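Local coordinates for fatty acid amide hydrolase (Candida albicans, PDB 6KVR), which probably hydrolyses monocarboxylic acid amides, fatty acid amides among them, to the carboxylate and ammonium, as a member of the amidase signature family, at residues Ile346-Gly351 with Ala362-Val367; Gly351-Ser356 with Val478-Tyr483; Ser356-Arg361 with Thr506-Thr511; Ile463-Tyr468 with Gly542-Gly547; Asn469-His474 with Ser534-Ala539. All blocks are in the same frame, centred on the assembly; numbering follows the deposited sequence.

Interaction 1 (Ile346-Gly351 with Ala362-Val367)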
# COMPACT_ATOMS: atom_id res chain seq x y z
N ILE A 346 9.70 -16.67 20.17
CA ILE A 346 9.56 -15.91 21.41
C ILE A 346 10.62 -14.83 21.44
O ILE A 346 11.81 -15.12 21.25
CB ILE A 346 9.67 -16.82 22.65
CG1 ILE A 346 8.81 -18.08 22.47
CG2 ILE A 346 9.25 -16.06 23.92
CD1 ILE A 346 7.32 -17.79 22.38
N ILE A 347 10.20 -13.60 21.72
CA ILE A 347 11.13 -12.51 21.99
C ILE A 347 11.11 -12.30 23.50
O ILE A 347 10.12 -11.81 24.05
CB ILE A 347 10.75 -11.23 21.22
CG1 ILE A 347 10.99 -11.43 19.72
CG2 ILE A 347 11.55 -10.02 21.73
CD1 ILE A 347 10.58 -10.23 18.86
N ARG A 348 12.19 -12.70 24.18
CA ARG A 348 12.33 -12.44 25.61
C ARG A 348 12.89 -11.06 25.91
O ARG A 348 12.70 -10.56 27.03
CB ARG A 348 13.24 -13.48 26.27
CG ARG A 348 12.96 -14.91 25.89
CD ARG A 348 12.09 -15.54 26.93
NE ARG A 348 11.88 -16.96 26.70
CZ ARG A 348 11.35 -17.77 27.60
NH1 ARG A 348 10.99 -17.32 28.80
NH2 ARG A 348 11.14 -19.05 27.29
N ASP A 349 13.57 -10.46 24.94
CA ASP A 349 14.30 -9.20 25.10
C ASP A 349 14.58 -8.69 23.70
O ASP A 349 15.21 -9.40 22.90
CB ASP A 349 15.58 -9.42 25.92
CG ASP A 349 16.36 -8.13 26.21
OD1 ASP A 349 16.77 -7.39 25.29
OD2 ASP A 349 16.56 -7.85 27.41
N ASP A 350 14.11 -7.49 23.36
CA ASP A 350 14.28 -7.01 22.00
C ASP A 350 15.70 -6.52 21.72
O ASP A 350 15.94 -6.00 20.63
CB ASP A 350 13.27 -5.90 21.69
CG ASP A 350 13.57 -4.59 22.41
OD1 ASP A 350 14.30 -4.59 23.43
OD2 ASP A 350 13.06 -3.55 21.93
N GLY A 351 16.63 -6.70 22.65
CA GLY A 351 18.00 -6.26 22.45
C GLY A 351 18.23 -4.79 22.75
O GLY A 351 19.38 -4.34 22.65
N ALA A 362 5.41 -13.30 33.37
CA ALA A 362 4.23 -13.65 32.58
C ALA A 362 4.60 -14.25 31.23
O ALA A 362 3.98 -15.22 30.78
CB ALA A 362 3.34 -12.42 32.41
N LEU A 363 5.60 -13.67 30.56
CA LEU A 363 6.08 -14.27 29.31
C LEU A 363 6.53 -15.71 29.54
O LEU A 363 6.12 -16.63 28.82
CB LEU A 363 7.20 -13.41 28.74
CG LEU A 363 7.73 -13.83 27.37
CD1 LEU A 363 6.57 -14.09 26.41
CD2 LEU A 363 8.68 -12.77 26.83
N ASN A 364 7.35 -15.93 30.58
CA ASN A 364 7.84 -17.27 30.86
C ASN A 364 6.70 -18.24 31.17
O ASN A 364 6.73 -19.40 30.74
CB ASN A 364 8.83 -17.23 32.02
CG ASN A 364 9.51 -18.55 32.23
OD1 ASN A 364 10.24 -19.02 31.36
ND2 ASN A 364 9.26 -19.18 33.37
N THR A 365 5.69 -17.79 31.92
CA THR A 365 4.57 -18.67 32.23
C THR A 365 3.79 -19.04 30.97
O THR A 365 3.35 -20.18 30.82
CB THR A 365 3.65 -18.01 33.27
OG1 THR A 365 4.36 -17.81 34.50
CG2 THR A 365 2.44 -18.89 33.57
N VAL A 366 3.64 -18.08 30.04
CA VAL A 366 2.84 -18.36 28.85
C VAL A 366 3.59 -19.32 27.93
O VAL A 366 3.01 -20.25 27.36
CB VAL A 366 2.45 -17.05 28.14
CG1 VAL A 366 1.94 -17.30 26.72
CG2 VAL A 366 1.40 -16.31 28.97
N VAL A 367 4.91 -19.13 27.78
CA VAL A 367 5.71 -20.03 26.97
C VAL A 367 5.61 -21.46 27.50
O VAL A 367 5.47 -22.42 26.73
CB VAL A 367 7.17 -19.55 26.90
CG1 VAL A 367 8.06 -20.64 26.33
CG2 VAL A 367 7.28 -18.27 26.04
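At least two residues grip the guanidinium of Arg348, the best-held polar group of this contact: Glu379, its stronger partner, forms a salt bridge with NH2, and Asn364 on the helix takes a hydrogen bond from NH1. Arg348 sends its side chain, bent at chi2 (-96°), across to residues 362-367, where NH1 meets OD1 of Asn364 at 3.2 Å. That bond is nearly straight (160°), lies close to the guanidinium plane and falls on a lone pair of the amide oxygen, although the two flat groups are turned well away from coplanar. Val367 reaches toward the same guanidinium, its CG1 3.6 Å from Arg348 NH2 and its CG2 over one face. Val367 CG2 also meets Ile346 CG2 tip to tip at 3.6 Å. Leu363, with CG anti to its backbone N (chi1 -175°), forks between two neighbours: CD1 touches Ile346 CG2, while CD2 presses on the backbone at Ile347, 3.3 Å from Ile347 O. Helix 357-372 is thus laid against the end of strand 343-346, and strand 376-379, which follows the helix, runs parallel and next to that strand, a beta-alpha-beta crossover.

Interaction 2 (Gly351-Ser356 with Val478-Tyr483)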
# COMPACT_ATOMS: atom_id res chain seq x y z
N GLY A 351 16.63 -6.70 22.65
CA GLY A 351 18.00 -6.26 22.45
C GLY A 351 18.23 -4.79 22.75
O GLY A 351 19.38 -4.34 22.65
N LEU A 352 17.19 -4.04 23.09
CA LEU A 352 17.30 -2.62 23.41
C LEU A 352 17.03 -2.32 24.88
O LEU A 352 17.87 -1.69 25.54
CB LEU A 352 16.34 -1.80 22.54
CG LEU A 352 16.50 -2.10 21.05
CD1 LEU A 352 15.56 -1.25 20.23
CD2 LEU A 352 17.94 -1.87 20.62
N VAL A 353 15.88 -2.75 25.41
CA VAL A 353 15.48 -2.42 26.77
C VAL A 353 14.99 -3.69 27.45
O VAL A 353 13.98 -4.28 27.04
CB VAL A 353 14.40 -1.32 26.80
CG1 VAL A 353 14.01 -1.00 28.25
CG2 VAL A 353 14.88 -0.04 26.08
N ARG A 354 15.69 -4.09 28.51
CA ARG A 354 15.31 -5.23 29.32
C ARG A 354 13.92 -5.01 29.93
O ARG A 354 13.57 -3.89 30.32
CB ARG A 354 16.37 -5.43 30.42
CG ARG A 354 16.04 -6.46 31.49
CD ARG A 354 17.09 -6.47 32.59
NE ARG A 354 17.20 -5.18 33.29
CZ ARG A 354 17.84 -5.00 34.43
NH1 ARG A 354 18.43 -6.01 35.06
NH2 ARG A 354 17.90 -3.78 34.97
N VAL A 355 13.13 -6.09 30.01
CA VAL A 355 11.79 -6.00 30.56
C VAL A 355 11.87 -6.19 32.07
O VAL A 355 12.84 -6.75 32.59
CB VAL A 355 10.80 -7.00 29.92
CG1 VAL A 355 10.71 -6.79 28.41
CG2 VAL A 355 11.18 -8.46 30.23
N SER A 356 10.84 -5.70 32.77
CA SER A 356 10.77 -5.74 34.22
C SER A 356 10.23 -7.09 34.70
O SER A 356 9.69 -7.86 33.90
CB SER A 356 9.90 -4.59 34.71
OG SER A 356 8.53 -4.92 34.59
N VAL A 478 6.63 7.28 30.50
CA VAL A 478 6.84 6.18 29.57
C VAL A 478 7.52 6.73 28.32
O VAL A 478 6.97 7.60 27.64
CB VAL A 478 5.54 5.42 29.24
CG1 VAL A 478 4.40 6.38 28.87
CG2 VAL A 478 5.78 4.39 28.16
N TYR A 479 8.73 6.23 28.04
CA TYR A 479 9.67 6.81 27.10
C TYR A 479 10.06 5.89 25.95
O TYR A 479 10.32 6.38 24.85
CB TYR A 479 10.95 7.21 27.83
CG TYR A 479 10.71 8.02 29.10
CD1 TYR A 479 10.50 9.39 29.03
CD2 TYR A 479 10.70 7.41 30.34
CE1 TYR A 479 10.27 10.14 30.17
CE2 TYR A 479 10.47 8.14 31.49
CZ TYR A 479 10.26 9.50 31.40
OH TYR A 479 10.03 10.22 32.54
N ASN A 480 10.11 4.58 26.17
CA ASN A 480 10.57 3.63 25.16
C ASN A 480 9.39 2.92 24.51
O ASN A 480 8.65 2.18 25.19
CB ASN A 480 11.51 2.60 25.79
CG ASN A 480 11.76 1.45 24.88
OD1 ASN A 480 12.11 1.64 23.71
ND2 ASN A 480 11.56 0.24 25.37
N TRP A 481 9.25 3.08 23.20
CA TRP A 481 8.21 2.41 22.42
C TRP A 481 8.72 1.16 21.66
O TRP A 481 7.97 0.60 20.84
CB TRP A 481 7.62 3.37 21.40
CG TRP A 481 7.00 4.63 21.93
CD1 TRP A 481 6.97 5.07 23.23
CD2 TRP A 481 6.35 5.64 21.14
NE1 TRP A 481 6.32 6.29 23.29
CE2 TRP A 481 5.93 6.66 22.03
CE3 TRP A 481 6.07 5.77 19.77
CZ2 TRP A 481 5.23 7.79 21.60
CZ3 TRP A 481 5.38 6.90 19.34
CH2 TRP A 481 4.97 7.90 20.26
N SER A 482 9.96 0.73 21.89
CA SER A 482 10.58 -0.23 20.98
C SER A 482 9.75 -1.51 20.83
O SER A 482 9.72 -2.10 19.73
CB SER A 482 12.00 -0.57 21.45
OG SER A 482 11.97 -1.17 22.73
N TYR A 483 9.05 -1.94 21.89
CA TYR A 483 8.35 -3.22 21.84
C TYR A 483 7.11 -3.17 20.95
O TYR A 483 6.73 -4.20 20.37
CB TYR A 483 8.02 -3.69 23.26
CG TYR A 483 9.21 -4.35 23.91
CD1 TYR A 483 9.55 -5.67 23.62
CD2 TYR A 483 10.07 -3.63 24.75
CE1 TYR A 483 10.67 -6.27 24.19
CE2 TYR A 483 11.18 -4.21 25.31
CZ TYR A 483 11.48 -5.53 25.04
OH TYR A 483 12.59 -6.10 25.60
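The tight end of this contact is the hydroxyl of Tyr483, which donates to Val353 O at 2.7 Å from Tyr483 OH. The carbonyl oxygen lies near the ring plane, at its edge, and the hydroxyl lies in the carbonyl plane; Asp350 N binds the same hydroxyl, so two backbone groups fix the tip of the ring. Val355 crosses the tyrosine at about a right angle and sets CG1 3.7 Å from Tyr483 CZ. Beside this, Val353 and Asn480 meet tip to tip, with Val353 CG2 3.4 Å from Asn480 ND2. The amide is held from its own side: Asn480 OD1 accepts from Ser482 N at 3.0 Å, a donor well above the carbonyl plane, and ND2 donates to Asn469 OD1. The looser side is at Leu352, a partly exposed residue whose CD1 makes one touch, 3.8 Å from Ser482 CB; Thr385 and Tyr389 of helix 385-397 also lie against this leucine. The hydroxyl of Ser482 turns to Asp350 OD2. What emerges is an Asx turn leading into helix 482-490, with the Tyr483 side chain about 9 Å from Gly256 of the predicted substrate-binding site.

Interaction 3 (Ser356-Arg361 with Thr506-Thr511)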
# COMPACT_ATOMS: atom_id res chain seq x y z
N SER A 356 10.84 -5.70 32.77
CA SER A 356 10.77 -5.74 34.22
C SER A 356 10.23 -7.09 34.70
O SER A 356 9.69 -7.86 33.90
CB SER A 356 9.90 -4.59 34.71
OG SER A 356 8.53 -4.92 34.59
N PRO A 357 10.36 -7.39 35.99
CA PRO A 357 10.05 -8.75 36.49
C PRO A 357 8.65 -9.24 36.15
O PRO A 357 8.51 -10.41 35.76
CB PRO A 357 10.24 -8.61 38.01
CG PRO A 357 11.40 -7.64 38.10
CD PRO A 357 11.14 -6.63 36.99
N PRO A 358 7.59 -8.43 36.29
CA PRO A 358 6.26 -8.98 35.94
C PRO A 358 6.15 -9.41 34.49
O PRO A 358 5.53 -10.45 34.21
CB PRO A 358 5.29 -7.84 36.28
CG PRO A 358 6.12 -6.62 36.29
CD PRO A 358 7.47 -7.05 36.79
N ILE A 359 6.74 -8.67 33.55
CA ILE A 359 6.69 -9.05 32.14
C ILE A 359 7.50 -10.32 31.90
O ILE A 359 7.06 -11.23 31.18
CB ILE A 359 7.18 -7.91 31.22
CG1 ILE A 359 6.51 -6.57 31.57
CG2 ILE A 359 6.90 -8.25 29.78
CD1 ILE A 359 4.99 -6.59 31.46
N ARG A 360 8.70 -10.40 32.48
CA ARG A 360 9.50 -11.60 32.34
C ARG A 360 8.75 -12.82 32.86
O ARG A 360 8.68 -13.85 32.18
CB ARG A 360 10.83 -11.43 33.07
CG ARG A 360 11.75 -12.67 32.96
CD ARG A 360 13.11 -12.40 33.59
NE ARG A 360 12.97 -11.97 34.97
CZ ARG A 360 13.94 -11.40 35.67
NH1 ARG A 360 15.13 -11.19 35.14
NH2 ARG A 360 13.71 -11.06 36.94
N ARG A 361 8.13 -12.70 34.04
CA ARG A 361 7.44 -13.84 34.63
C ARG A 361 6.25 -14.26 33.77
O ARG A 361 6.10 -15.45 33.44
CB ARG A 361 6.97 -13.51 36.05
CG ARG A 361 6.16 -14.63 36.70
CD ARG A 361 5.91 -14.41 38.20
NE ARG A 361 5.17 -13.18 38.47
CZ ARG A 361 3.85 -13.08 38.48
NH1 ARG A 361 3.07 -14.13 38.26
NH2 ARG A 361 3.29 -11.90 38.72
N THR A 506 4.80 -9.10 46.01
CA THR A 506 5.62 -9.98 46.84
C THR A 506 6.55 -10.86 46.02
O THR A 506 7.42 -11.52 46.60
CB THR A 506 4.76 -10.87 47.74
OG1 THR A 506 4.38 -12.05 47.02
CG2 THR A 506 3.51 -10.12 48.22
N LYS A 507 6.41 -10.90 44.70
CA LYS A 507 7.26 -11.77 43.90
C LYS A 507 7.85 -11.14 42.65
O LYS A 507 8.84 -11.67 42.13
CB LYS A 507 6.49 -13.04 43.50
CG LYS A 507 5.91 -13.05 42.12
CD LYS A 507 5.16 -14.37 41.86
CE LYS A 507 4.16 -14.66 42.97
NZ LYS A 507 3.30 -15.83 42.64
N ASP A 508 7.32 -10.01 42.16
CA ASP A 508 7.87 -9.38 40.95
C ASP A 508 8.89 -8.31 41.35
O ASP A 508 8.66 -7.11 41.22
CB ASP A 508 6.74 -8.79 40.10
CG ASP A 508 5.86 -9.87 39.46
OD1 ASP A 508 6.43 -10.88 38.99
OD2 ASP A 508 4.61 -9.73 39.42
N LYS A 509 10.05 -8.76 41.82
CA LYS A 509 11.13 -7.84 42.17
C LYS A 509 12.41 -8.29 41.50
O LYS A 509 12.54 -9.42 41.04
CB LYS A 509 11.33 -7.72 43.69
CG LYS A 509 11.37 -9.02 44.47
CD LYS A 509 10.94 -8.80 45.91
CE LYS A 509 11.59 -9.80 46.86
NZ LYS A 509 11.73 -11.18 46.29
N TRP A 510 13.35 -7.35 41.41
CA TRP A 510 14.63 -7.64 40.77
C TRP A 510 15.36 -8.69 41.59
O TRP A 510 15.28 -8.71 42.81
CB TRP A 510 15.47 -6.36 40.67
CG TRP A 510 14.93 -5.25 39.77
CD1 TRP A 510 14.50 -4.02 40.17
CD2 TRP A 510 14.81 -5.27 38.33
NE1 TRP A 510 14.12 -3.27 39.07
CE2 TRP A 510 14.28 -4.02 37.94
CE3 TRP A 510 15.09 -6.22 37.34
CZ2 TRP A 510 14.04 -3.69 36.59
CZ3 TRP A 510 14.84 -5.89 35.99
CH2 TRP A 510 14.33 -4.64 35.64
N THR A 511 16.07 -9.58 40.90
CA THR A 511 16.94 -10.52 41.59
C THR A 511 18.33 -9.92 41.81
O THR A 511 18.65 -8.83 41.32
CB THR A 511 17.07 -11.82 40.81
OG1 THR A 511 18.10 -11.66 39.83
CG2 THR A 511 15.75 -12.17 40.15
O HOH W 1 11.98 -11.64 39.50
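Arg361 and Asp508 cross at about a right angle, yet their flat ends are nearly coplanar, the guanidinium and carboxylate planes only 16° apart. The arginine binds side-on: NE donates to Asp508 OD1 at 2.7 Å and NH2 to Asp508 OD2 at 2.6 Å, both on syn lone pairs and both almost straight. Each end has a further partner, Phe502 O for NH2 and Asp504 N for OD2, which helps fix the rotation of the pair. Lys507 lies across the guanidinium with CD over one face, 3.6 Å from Arg361 NE, so an aliphatic part of the lysine covers the charged group. All this is built on the N-terminal end of helix 357-372, which opens with Pro357 and Pro358 and leans on an inverse gamma turn centred on Asp508. The prolines offer their rings to that loop, Pro358 CB lying 3.7 Å from Asp508 OD2. Pro357 meets Trp510 at about a right angle and puts CD over the indole, 3.8 Å from the centroid of the six-membered ring of Trp510 and 6° off its normal, a CH-pi contact; Tyr531 meets the same indole edge-to-face. Farther out, Arg360 forms a salt bridge with Asp514, and a water accepts from Arg360 NH2 at 3.1 Å and donates to Lys509 O at 2.8 Å.

Interaction 4 (Ile463-Tyr468 with Gly542-Gly547)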
# COMPACT_ATOMS: atom_id res chain seq x y z
N ILE A 463 4.93 -14.58 16.26
CA ILE A 463 5.97 -14.09 17.15
C ILE A 463 5.29 -13.58 18.42
O ILE A 463 4.33 -12.80 18.35
CB ILE A 463 6.83 -13.01 16.47
CG1 ILE A 463 7.43 -13.58 15.17
CG2 ILE A 463 7.98 -12.55 17.37
CD1 ILE A 463 8.23 -12.60 14.37
N LEU A 464 5.75 -14.07 19.56
CA LEU A 464 5.22 -13.69 20.86
C LEU A 464 6.26 -12.82 21.54
O LEU A 464 7.45 -13.16 21.54
CB LEU A 464 4.91 -14.92 21.71
CG LEU A 464 4.39 -14.71 23.14
CD1 LEU A 464 3.06 -13.97 23.13
CD2 LEU A 464 4.23 -16.05 23.88
N SER A 465 5.83 -11.70 22.11
CA SER A 465 6.79 -10.72 22.61
C SER A 465 6.10 -9.83 23.64
O SER A 465 4.87 -9.77 23.68
CB SER A 465 7.35 -9.88 21.45
OG SER A 465 6.34 -9.00 20.98
N PRO A 466 6.88 -9.12 24.47
CA PRO A 466 6.28 -8.13 25.37
C PRO A 466 5.62 -7.00 24.59
O PRO A 466 5.89 -6.80 23.41
CB PRO A 466 7.48 -7.61 26.18
CG PRO A 466 8.60 -8.62 25.94
CD PRO A 466 8.35 -9.13 24.56
N THR A 467 4.75 -6.26 25.28
CA THR A 467 4.15 -5.06 24.71
C THR A 467 4.90 -3.80 25.07
O THR A 467 4.79 -2.79 24.37
CB THR A 467 2.70 -4.91 25.17
OG1 THR A 467 2.01 -6.15 24.98
CG2 THR A 467 1.97 -3.85 24.32
N TYR A 468 5.69 -3.86 26.14
CA TYR A 468 6.33 -2.72 26.78
C TYR A 468 7.31 -3.34 27.78
O TYR A 468 7.16 -4.51 28.15
CB TYR A 468 5.27 -1.81 27.44
CG TYR A 468 5.81 -0.66 28.28
CD1 TYR A 468 6.73 0.22 27.76
CD2 TYR A 468 5.39 -0.48 29.61
CE1 TYR A 468 7.23 1.26 28.52
CE2 TYR A 468 5.89 0.57 30.38
CZ TYR A 468 6.82 1.44 29.82
OH TYR A 468 7.36 2.49 30.53
N GLY A 542 -0.24 -7.78 29.57
CA GLY A 542 -0.68 -8.18 28.24
C GLY A 542 0.52 -8.34 27.33
O GLY A 542 1.49 -7.59 27.45
N LEU A 543 0.44 -9.31 26.43
CA LEU A 543 1.54 -9.64 25.53
C LEU A 543 1.08 -9.51 24.08
O LEU A 543 -0.12 -9.45 23.80
CB LEU A 543 2.05 -11.06 25.81
CG LEU A 543 2.66 -11.41 27.17
CD1 LEU A 543 2.95 -12.91 27.23
CD2 LEU A 543 3.94 -10.62 27.47
N GLN A 544 2.04 -9.51 23.16
CA GLN A 544 1.76 -9.33 21.74
C GLN A 544 1.97 -10.63 20.96
O GLN A 544 2.97 -11.33 21.14
CB GLN A 544 2.65 -8.25 21.13
CG GLN A 544 2.36 -6.88 21.67
CD GLN A 544 3.14 -5.84 20.91
OE1 GLN A 544 2.56 -5.04 20.18
NE2 GLN A 544 4.47 -5.87 21.04
N LEU A 545 1.03 -10.90 20.06
CA LEU A 545 1.12 -11.98 19.07
C LEU A 545 1.08 -11.37 17.67
O LEU A 545 0.05 -10.83 17.25
CB LEU A 545 -0.00 -12.98 19.29
CG LEU A 545 0.13 -14.36 18.62
CD1 LEU A 545 1.07 -15.29 19.38
CD2 LEU A 545 -1.26 -14.95 18.52
N SER A 546 2.19 -11.46 16.94
CA SER A 546 2.32 -10.90 15.60
C SER A 546 2.35 -12.00 14.54
O SER A 546 3.05 -13.00 14.70
CB SER A 546 3.59 -10.06 15.48
OG SER A 546 3.68 -9.15 16.54
N GLY A 547 1.61 -11.79 13.45
CA GLY A 547 1.63 -12.68 12.31
C GLY A 547 2.21 -12.03 11.07
O GLY A 547 2.57 -10.86 11.06
O HOH W 2 5.01 -10.06 19.02
O HOH W 3 4.18 -6.59 28.05
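Two neighbouring antiparallel strands of the amidase core sheet, 462-466 and 540-546, are joined here. Ile463 and Ser546 form one hydrogen-bonded pair, Ile463 N reaching Ser546 O at 2.9 Å with the reverse bond equally short. Ser465 and Gln544 form the next, Gln544 N meeting Ser465 O at 2.9 Å almost along the C=O axis. Beyond the ladder, the extended side chain of Gln544 runs alongside to Pro466, where NE2 donates to Pro466 O at 2.9 Å on a lone pair. NE2 also serves Tyr483 O, and OE1 accepts from Arg259, so both ends of the amide are engaged; the Gln544 side chain is about 6 Å from Gly256 of the predicted substrate site. Thr467 OG1 donates to Gly542 O at 2.9 Å from above the carbonyl plane, and a water joins Thr467 N to that same oxygen. A second water sits among Ile463 O, Ser465 OG and Ser546 OG; Ser546 OG is also bound to Thr494. The side chains of Leu464 and Leu543 cross obliquely, Leu464 CD1 lying 4.1 Å from Leu543 CB. Strands 343-346 and 494-499 flank the pair, helix 357-372 packs on Leu464 and Leu543, and helix 482-490 packs against Gln544 and Ser546.

Interaction 5 (Asn469-His474 with Ser534-Ala539)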
# COMPACT_ATOMS: atom_id res chain seq x y z
N ASN A 469 8.33 -2.59 28.19
CA ASN A 469 9.32 -3.16 29.12
C ASN A 469 8.84 -3.15 30.56
O ASN A 469 9.64 -3.28 31.50
CB ASN A 469 10.64 -2.39 29.02
CG ASN A 469 10.42 -0.88 29.08
OD1 ASN A 469 10.41 -0.21 28.06
ND2 ASN A 469 10.19 -0.37 30.28
N ASN A 470 7.54 -2.98 30.77
CA ASN A 470 6.96 -2.94 32.10
C ASN A 470 5.46 -3.14 31.93
O ASN A 470 4.95 -3.20 30.81
CB ASN A 470 7.31 -1.61 32.81
CG ASN A 470 6.96 -1.62 34.29
OD1 ASN A 470 6.85 -2.68 34.92
ND2 ASN A 470 6.78 -0.44 34.86
N VAL A 471 4.76 -3.26 33.06
CA VAL A 471 3.31 -3.13 33.06
C VAL A 471 3.03 -1.64 32.89
O VAL A 471 3.96 -0.86 32.65
CB VAL A 471 2.70 -3.67 34.37
CG1 VAL A 471 2.83 -5.18 34.42
CG2 VAL A 471 3.40 -3.07 35.54
N ALA A 472 1.77 -1.23 33.02
CA ALA A 472 1.37 0.16 32.82
C ALA A 472 2.32 1.11 33.55
O ALA A 472 2.66 0.88 34.72
CB ALA A 472 -0.06 0.40 33.31
N PRO A 473 2.77 2.18 32.91
CA PRO A 473 3.71 3.10 33.55
C PRO A 473 2.99 4.12 34.43
O PRO A 473 1.77 4.27 34.40
CB PRO A 473 4.37 3.79 32.35
CG PRO A 473 3.24 3.91 31.39
CD PRO A 473 2.43 2.60 31.54
N HIS A 474 3.77 4.81 35.24
CA HIS A 474 3.23 5.98 35.92
C HIS A 474 2.94 7.07 34.89
O HIS A 474 3.60 7.15 33.85
CB HIS A 474 4.20 6.49 36.98
CG HIS A 474 4.39 5.55 38.12
ND1 HIS A 474 5.46 5.62 38.98
CD2 HIS A 474 3.62 4.52 38.56
CE1 HIS A 474 5.36 4.67 39.89
NE2 HIS A 474 4.25 3.99 39.66
N SER A 534 6.46 -1.99 44.75
CA SER A 534 5.36 -1.50 45.57
C SER A 534 4.52 -0.44 44.88
O SER A 534 3.45 -0.09 45.39
CB SER A 534 5.89 -0.96 46.91
OG SER A 534 6.69 0.20 46.74
N GLN A 535 4.95 0.06 43.72
CA GLN A 535 4.29 1.18 43.05
C GLN A 535 3.58 0.77 41.76
O GLN A 535 3.16 1.64 40.98
CB GLN A 535 5.32 2.28 42.77
CG GLN A 535 5.76 3.09 43.99
CD GLN A 535 4.62 3.89 44.60
OE1 GLN A 535 4.05 3.51 45.63
NE2 GLN A 535 4.29 5.02 43.98
N PHE A 536 3.45 -0.53 41.50
CA PHE A 536 2.78 -1.00 40.29
C PHE A 536 1.84 -2.16 40.61
O PHE A 536 1.65 -3.05 39.77
CB PHE A 536 3.80 -1.43 39.21
CG PHE A 536 4.59 -0.29 38.61
CD1 PHE A 536 4.08 0.44 37.55
CD2 PHE A 536 5.86 0.02 39.09
CE1 PHE A 536 4.81 1.48 36.99
CE2 PHE A 536 6.59 1.07 38.54
CZ PHE A 536 6.07 1.80 37.48
N VAL A 537 1.24 -2.16 41.80
CA VAL A 537 0.60 -3.35 42.35
C VAL A 537 -0.55 -3.83 41.48
O VAL A 537 -1.49 -3.08 41.18
CB VAL A 537 0.09 -3.07 43.78
CG1 VAL A 537 -0.58 -4.32 44.33
CG2 VAL A 537 1.21 -2.57 44.70
N GLY A 538 -0.52 -5.12 41.12
CA GLY A 538 -1.69 -5.76 40.55
C GLY A 538 -2.00 -5.36 39.12
O GLY A 538 -3.09 -5.71 38.63
N ALA A 539 -1.09 -4.66 38.45
CA ALA A 539 -1.31 -4.24 37.06
C ALA A 539 -1.35 -5.45 36.13
O ALA A 539 -0.51 -6.34 36.23
CB ALA A 539 -0.20 -3.30 36.61
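The ring of Phe536 is filled in on both faces. Over one face lies the imidazole of His474, an offset stack with the two centroids 4.3 Å apart and the planes only 6° from parallel. On the opposite face Asn470 brings in ND2, 3.5 Å from Phe536 CE1, its amide standing at 77° to the ring so that the nitrogen points at the face. Ala472 O comes to the ring's edge, 3.2 Å from Phe536 CE1. Next to the phenyl, Val471 packs on the other end of 534-539, with Val471 CB 3.7 Å from Ala539 CB.

The imidazole is locked by its own bond. His474 NE2 donates to Gln535 O at 2.9 Å, nearly straight at 171° and in the imidazole plane, though it comes from above the plane of the carbonyl. NE2 therefore carries a proton, and this bond to the residue just before Phe536 holds the histidine flat against the phenyl. A step farther out, Asn470 is oriented by Ser356 OG, which binds its OD1. Residues 536-539 form a type II turn with Gly538 at positive phi, its closing bond weak, and Gln61 holds both Ser534 O and Val537 N. Pro473 is tied to Ser229 by backbone hydrogen bonding, while Leu228 lies against His474. Two loops meet here, one leaving strand 462-466 and the other leading into strand 540-546, at an end of the antiparallel pair in the core sheet of the amidase fold.

Overall arrangement
The five contacts join the C-terminal part of the sheet to its loops and helices. The first segments of interactions 1, 2 and 3 follow in a run, 1 and 2 sharing Gly351, 2 and 3 sharing Ser356, while their partners lie further on, so that the contacts cross. Interaction 4 lies in the sheet, its centre about 9 Å from that of interaction 1, to which Ile347 N and Leu464 O tie it; interaction 5 is nested within the loop that interaction 4 closes. Interactions 3 and 5, centres about 11 Å apart, meet where Ser356 binds Asn469 and Asn470. Tyr483 O to Gln544 NE2 links interactions 2 and 4, which lie nearest the predicted substrate site; 1 and 3 lie away from it.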